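Long-range contacts in ATP-dependent Clp protease proteolytic subunit (Listeria monocytogenes, PDB 4JCQ), which probably cleaves peptide bonds in misfolded and other proteins as the serine-protease subunit of an ATP-dependent Clp protease: residues V81-T86 against E103-L108; R112-Q117 against N165-V170. All coordinates share one frame; numbering follows the deposited sequence.

Contact 1 is the deeper of the two. It pairs two parallel strands of the central sheet, and most of its touching residues are buried. Contact 2 is only partly buried and ties the end of strand 111-114 to the loop before helix 170-176. Four backbone bonds and mainly apolar side chains carry contact 1, whereas contact 2 has a single antiparallel bridge and relies on an arginine, a methionine and a tryptophan. Strands 105-108 and 111-114 follow each other in the chain, and a probable hydrogen bond joins S107 OG to Y113 OH. Contact 2 also holds H116, a predicted active-site residue. Both contacts reach a neighbouring subunit.

Contact 1. Residues V81-T86 against E103-L108; sequences VKVVGT and ENRFSL
V84 has CG1 anti to its backbone N (chi1 -177°), which sets CG1 beside L108 while CG2 faces F106 CB. V84 CG1 packs on L108 CD1 at 3.7 Å. The other branch of L108, CD2, lies alongside T86 CB and OG1. F106 has CG anti to its carbonyl carbon (chi1 -59°). Its ring thus lies beside the K82 chain, with K82 CD near CE1, and V83 O sits at the ring edge. Where V83 and R105 meet, V83 CG2 packs on R105 CG at 3.8 Å.

Four backbone hydrogen bonds join the strands in parallel register. V83 N donates to N104 O at 3.0 Å, and F106 N donates to V83 O at 2.8 Å. G85 N then bonds to F106 O, and L108 N to G85 O at 2.9 Å. Beyond the first of these bonds, one water donates to V81 O and accepts from N104 ND2, at 2.8 and 2.7 Å. It bridges the start of the pairing. N104 CB also rests against V81 O.

Strand 81-86 is central in the parallel sheet of this ClpP fold, between strands 53-59 and 105-108. Y97 of helix 92-97 touches V83 and R105, and the R105 guanidinium is held by carbonyls including I178 O. T86 OG1 bonds to T69 of a neighbouring subunit.

Contact 2. Residues R112-Q117 against N165-V170; sequences RYMIHQ and NFWLSV
The W167 indole lies between R112 and M114. On one face is the R112 guanidinium, in a cation-pi contact with CZ 4.3 Å from the centroid of the six-membered ring. The guanidinium and ring planes are 32° apart, so the cation lies over the indole face without being parallel to it. On the opposite face, M114 CB makes a CH-pi contact 3.8 Å from that same centroid. M114 SD makes a Met-aromatic contact 3.9 Å from the centroid of the five-membered ring. M114 has CG anti to its backbone N (chi1 -177°), and its chain runs across the indole until it bends at chi3. Y113 N lies at the indole edge. A second flat group is the H116 ring: N165 OD1 sits over its centre, 3.1 Å above the plane, with the amide turned 41° from the ring.

Y113 and L168 form one antiparallel hydrogen-bonded pair. Y113 N donates to L168 O at 2.9 Å, and L168 N donates to Y113 O at 2.6 Å. Farther along, a water accepts from I115 N and donates to F166 O.

E135 of a neighbouring subunit packs on W167 and makes a long, weak ion pair with R112. H116 and S91 are the predicted active-site histidine and nucleophile, and their side chains are about 4 Å apart. S91 OG is hydrogen-bonded to the backbone O of H116, which is consistent with the inactive state of the catalytic triad reported for this structure.

Contact 1. Residues V81-T86 against E103-L108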
loop_
_atom_site.group_PDB
_atom_site.type_symbol
_atom_site.label_atom_id
_atom_site.label_comp_id
_atom_site.label_asym_id
_atom_site.label_seq_id
_atom_site.Cartn_x
_atom_site.Cartn_y
_atom_site.Cartn_z
ATOM N N VAL H 81 -16.125 27.094 -14.721
ATOM C CA VAL H 81 -15.170 26.052 -15.079
ATOM C C VAL H 81 -14.664 26.234 -16.507
ATOM O O VAL H 81 -15.450 26.300 -17.454
ATOM C CB VAL H 81 -15.769 24.639 -14.887
ATOM C CG1 VAL H 81 -14.833 23.569 -15.434
ATOM C CG2 VAL H 81 -16.068 24.379 -13.415
ATOM N N LYS H 82 -13.345 26.328 -16.643
ATOM C CA LYS H 82 -12.691 26.330 -17.946
ATOM C C LYS H 82 -12.115 24.943 -18.209
ATOM O O LYS H 82 -11.551 24.321 -17.306
ATOM C CB LYS H 82 -11.568 27.369 -17.990
ATOM C CG LYS H 82 -12.034 28.815 -17.939
ATOM C CD LYS H 82 -10.845 29.763 -17.893
ATOM C CE LYS H 82 -11.270 31.211 -18.083
ATOM N NZ LYS H 82 -12.090 31.725 -16.951
ATOM N N VAL H 83 -12.261 24.460 -19.439
ATOM C CA VAL H 83 -11.695 23.163 -19.813
ATOM C C VAL H 83 -10.603 23.307 -20.871
ATOM O O VAL H 83 -10.709 24.127 -21.788
ATOM C CB VAL H 83 -12.769 22.140 -20.265
ATOM C CG1 VAL H 83 -13.671 21.753 -19.100
ATOM C CG2 VAL H 83 -13.590 22.671 -21.434
ATOM N N VAL H 84 -9.545 22.519 -20.715
ATOM C CA VAL H 84 -8.453 22.477 -21.680
ATOM C C VAL H 84 -8.242 21.033 -22.129
ATOM O O VAL H 84 -7.787 20.191 -21.352
ATOM C CB VAL H 84 -7.134 23.044 -21.100
ATOM C CG1 VAL H 84 -6.044 23.043 -22.163
ATOM C CG2 VAL H 84 -7.332 24.452 -20.556
ATOM N N GLY H 85 -8.586 20.751 -23.381
ATOM C CA GLY H 85 -8.374 19.429 -23.956
ATOM C C GLY H 85 -6.907 19.229 -24.276
ATOM O O GLY H 85 -6.243 20.148 -24.762
ATOM N N THR H 86 -6.397 18.035 -23.989
ATOM C CA THR H 86 -4.996 17.710 -24.253
ATOM C C THR H 86 -4.793 16.218 -24.541
ATOM O O THR H 86 -5.347 15.366 -23.849
ATOM C CB THR H 86 -4.064 18.196 -23.113
ATOM O OG1 THR H 86 -2.724 17.761 -23.370
ATOM C CG2 THR H 86 -4.523 17.683 -21.740
ATOM N N GLU H 103 -17.419 29.505 -24.675
ATOM C CA GLU H 103 -16.288 30.443 -24.591
ATOM C C GLU H 103 -15.213 30.051 -23.566
ATOM O O GLU H 103 -14.134 30.642 -23.539
ATOM C CB GLU H 103 -16.758 31.897 -24.391
ATOM C CG GLU H 103 -18.150 32.072 -23.794
ATOM C CD GLU H 103 -18.156 32.158 -22.279
ATOM O OE1 GLU H 103 -17.235 32.778 -21.704
ATOM O OE2 GLU H 103 -19.101 31.623 -21.660
ATOM N N ASN H 104 -15.507 29.040 -22.750
ATOM C CA ASN H 104 -14.554 28.519 -21.769
ATOM C C ASN H 104 -13.942 27.171 -22.172
ATOM O O ASN H 104 -13.336 26.487 -21.345
ATOM C CB ASN H 104 -15.214 28.414 -20.389
ATOM C CG ASN H 104 -15.659 29.760 -19.849
ATOM O OD1 ASN H 104 -14.959 30.763 -19.991
ATOM N ND2 ASN H 104 -16.829 29.788 -19.222
ATOM N N ARG H 105 -14.092 26.806 -23.445
ATOM C CA ARG H 105 -13.580 25.526 -23.944
ATOM C C ARG H 105 -12.333 25.713 -24.806
ATOM O O ARG H 105 -12.401 26.230 -25.926
ATOM C CB ARG H 105 -14.669 24.743 -24.690
ATOM C CG ARG H 105 -15.897 24.440 -23.840
ATOM C CD ARG H 105 -16.669 23.225 -24.334
ATOM N NE ARG H 105 -17.255 23.427 -25.656
ATOM C CZ ARG H 105 -18.522 23.774 -25.881
ATOM N NH1 ARG H 105 -19.364 23.965 -24.871
ATOM N NH2 ARG H 105 -18.948 23.927 -27.128
ATOM N N PHE H 106 -11.199 25.282 -24.262
ATOM C CA PHE H 106 -9.896 25.478 -24.889
ATOM C C PHE H 106 -9.261 24.151 -25.288
ATOM O O PHE H 106 -9.679 23.083 -24.828
ATOM C CB PHE H 106 -8.952 26.227 -23.938
ATOM C CG PHE H 106 -9.456 27.580 -23.512
ATOM C CD1 PHE H 106 -10.290 27.711 -22.403
ATOM C CD2 PHE H 106 -9.088 28.726 -24.211
ATOM C CE1 PHE H 106 -10.752 28.957 -22.007
ATOM C CE2 PHE H 106 -9.546 29.976 -23.816
ATOM C CZ PHE H 106 -10.379 30.091 -22.713
ATOM N N SER H 107 -8.249 24.225 -26.145
ATOM C CA SER H 107 -7.463 23.051 -26.496
ATOM C C SER H 107 -5.989 23.370 -26.671
ATOM O O SER H 107 -5.623 24.405 -27.234
ATOM C CB SER H 107 -7.991 22.405 -27.775
ATOM O OG SER H 107 -7.317 21.183 -28.029
ATOM N N LEU H 108 -5.148 22.466 -26.178
ATOM C CA LEU H 108 -3.733 22.463 -26.523
ATOM C C LEU H 108 -3.597 21.921 -27.954
ATOM O O LEU H 108 -4.467 21.176 -28.411
ATOM C CB LEU H 108 -2.943 21.632 -25.504
ATOM C CG LEU H 108 -2.282 22.346 -24.307
ATOM C CD1 LEU H 108 -2.900 23.690 -23.937
ATOM C CD2 LEU H 108 -2.203 21.435 -23.090
HETATM O O HOH W 1 -17.862 27.362 -18.457
#

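Contact 2. Residues R112-Q117 against N165-V170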
loop_
_atom_site.group_PDB
_atom_site.type_symbol
_atom_site.label_atom_id
_atom_site.label_comp_id
_atom_site.label_asym_id
_atom_site.label_seq_id
_atom_site.Cartn_x
_atom_site.Cartn_y
_atom_site.Cartn_z
ATOM N N ARG H 112 -6.592 15.321 -30.295
ATOM C CA ARG H 112 -7.645 14.875 -31.204
ATOM C C ARG H 112 -8.938 14.588 -30.439
ATOM O O ARG H 112 -8.909 14.267 -29.247
ATOM C CB ARG H 112 -7.202 13.668 -32.044
ATOM C CG ARG H 112 -6.483 12.568 -31.280
ATOM C CD ARG H 112 -6.197 11.382 -32.187
ATOM N NE ARG H 112 -5.551 10.284 -31.473
ATOM C CZ ARG H 112 -5.568 9.013 -31.867
ATOM N NH1 ARG H 112 -4.949 8.085 -31.150
ATOM N NH2 ARG H 112 -6.211 8.666 -32.974
ATOM N N TYR H 113 -10.064 14.722 -31.137
ATOM C CA TYR H 113 -11.395 14.645 -30.535
ATOM C C TYR H 113 -12.268 13.634 -31.268
ATOM O O TYR H 113 -12.219 13.542 -32.496
ATOM C CB TYR H 113 -12.067 16.026 -30.562
ATOM C CG TYR H 113 -11.397 17.050 -29.668
ATOM C CD1 TYR H 113 -11.927 17.363 -28.419
ATOM C CD2 TYR H 113 -10.222 17.691 -30.065
ATOM C CE1 TYR H 113 -11.311 18.290 -27.591
ATOM C CE2 TYR H 113 -9.598 18.617 -29.244
ATOM C CZ TYR H 113 -10.147 18.909 -28.007
ATOM O OH TYR H 113 -9.531 19.822 -27.187
ATOM N N MET H 114 -13.066 12.879 -30.515
ATOM C CA MET H 114 -14.021 11.935 -31.104
ATOM C C MET H 114 -15.307 11.893 -30.290
ATOM O O MET H 114 -15.276 11.605 -29.097
ATOM C CB MET H 114 -13.410 10.533 -31.215
ATOM C CG MET H 114 -14.327 9.515 -31.884
ATOM S SD MET H 114 -13.559 7.909 -32.144
ATOM C CE MET H 114 -13.451 7.284 -30.467
ATOM N N ILE H 115 -16.439 12.172 -30.932
ATOM C CA ILE H 115 -17.712 12.211 -30.205
ATOM C C ILE H 115 -18.462 10.875 -30.173
ATOM O O ILE H 115 -19.533 10.785 -29.572
ATOM C CB ILE H 115 -18.648 13.355 -30.672
ATOM C CG1 ILE H 115 -19.239 13.071 -32.057
ATOM C CG2 ILE H 115 -17.934 14.702 -30.613
ATOM C CD1 ILE H 115 -20.501 13.861 -32.336
ATOM N N HIS H 116 -17.892 9.848 -30.805
ATOM C CA HIS H 116 -18.446 8.491 -30.746
ATOM C C HIS H 116 -18.826 8.119 -29.345
ATOM O O HIS H 116 -18.048 8.321 -28.414
ATOM C CB HIS H 116 -17.444 7.469 -31.271
ATOM C CG HIS H 116 -17.895 6.034 -31.103
ATOM N ND1 HIS H 116 -17.453 5.247 -30.104
ATOM C CD2 HIS H 116 -18.791 5.265 -31.843
ATOM C CE1 HIS H 116 -18.026 4.032 -30.203
ATOM N NE2 HIS H 116 -18.844 4.044 -31.269
ATOM N N GLN H 117 -20.029 7.576 -29.185
ATOM C CA GLN H 117 -20.485 7.101 -27.885
ATOM C C GLN H 117 -20.762 5.605 -27.962
ATOM O O GLN H 117 -21.415 5.148 -28.900
ATOM C CB GLN H 117 -21.738 7.860 -27.426
ATOM C CG GLN H 117 -21.598 9.381 -27.378
ATOM C CD GLN H 117 -20.581 9.874 -26.356
ATOM O OE1 GLN H 117 -20.417 9.289 -25.288
ATOM N NE2 GLN H 117 -19.901 10.969 -26.680
ATOM N N ASN H 165 -17.065 6.011 -35.770
ATOM C CA ASN H 165 -15.759 6.207 -35.145
ATOM C C ASN H 165 -14.811 7.020 -36.014
ATOM O O ASN H 165 -14.041 6.460 -36.799
ATOM C CB ASN H 165 -15.122 4.856 -34.807
ATOM C CG ASN H 165 -15.839 4.140 -33.686
ATOM O OD1 ASN H 165 -15.588 4.396 -32.509
ATOM N ND2 ASN H 165 -16.732 3.228 -34.044
ATOM N N PHE H 166 -14.871 8.339 -35.877
ATOM C CA PHE H 166 -13.968 9.207 -36.621
ATOM C C PHE H 166 -13.335 10.276 -35.736
ATOM O O PHE H 166 -14.009 10.937 -34.939
ATOM C CB PHE H 166 -14.660 9.816 -37.849
ATOM C CG PHE H 166 -15.621 10.920 -37.528
ATOM C CD1 PHE H 166 -15.284 12.245 -37.782
ATOM C CD2 PHE H 166 -16.864 10.640 -36.974
ATOM C CE1 PHE H 166 -16.168 13.268 -37.488
ATOM C CE2 PHE H 166 -17.749 11.660 -36.674
ATOM C CZ PHE H 166 -17.403 12.975 -36.936
ATOM N N TRP H 167 -12.028 10.426 -35.889
ATOM C CA TRP H 167 -11.265 11.383 -35.113
ATOM C C TRP H 167 -11.207 12.718 -35.787
ATOM O O TRP H 167 -10.971 12.815 -36.992
ATOM C CB TRP H 167 -9.865 10.847 -34.863
ATOM C CG TRP H 167 -9.841 9.740 -33.839
ATOM C CD1 TRP H 167 -9.863 8.366 -34.068
ATOM C CD2 TRP H 167 -9.803 9.884 -32.379
ATOM N NE1 TRP H 167 -9.834 7.670 -32.884
ATOM C CE2 TRP H 167 -9.796 8.520 -31.831
ATOM C CE3 TRP H 167 -9.771 10.963 -31.502
ATOM C CZ2 TRP H 167 -9.760 8.277 -30.467
ATOM C CZ3 TRP H 167 -9.733 10.703 -30.126
ATOM C CH2 TRP H 167 -9.728 9.391 -29.625
ATOM N N LEU H 168 -11.442 13.763 -35.001
ATOM C CA LEU H 168 -11.312 15.131 -35.467
ATOM C C LEU H 168 -9.984 15.702 -34.998
ATOM O O LEU H 168 -9.605 15.538 -33.834
ATOM C CB LEU H 168 -12.460 15.991 -34.929
ATOM C CG LEU H 168 -13.889 15.653 -35.362
ATOM C CD1 LEU H 168 -14.887 16.273 -34.397
ATOM C CD2 LEU H 168 -14.159 16.108 -36.789
ATOM N N SER H 169 -9.282 16.374 -35.907
ATOM C CA SER H 169 -8.106 17.153 -35.541
ATOM C C SER H 169 -8.555 18.336 -34.687
ATOM O O SER H 169 -9.752 18.635 -34.615
ATOM C CB SER H 169 -7.375 17.647 -36.792
ATOM O OG SER H 169 -8.125 18.646 -37.462
ATOM N N VAL H 170 -7.601 19.004 -34.048
ATOM C CA VAL H 170 -7.906 20.158 -33.200
ATOM C C VAL H 170 -8.637 21.266 -33.983
ATOM O O VAL H 170 -9.579 21.878 -33.469
ATOM C CB VAL H 170 -6.643 20.678 -32.457
ATOM C CG1 VAL H 170 -5.626 21.286 -33.420
ATOM C CG2 VAL H 170 -7.022 21.664 -31.362
HETATM O O HOH W 2 -16.172 12.608 -33.824
#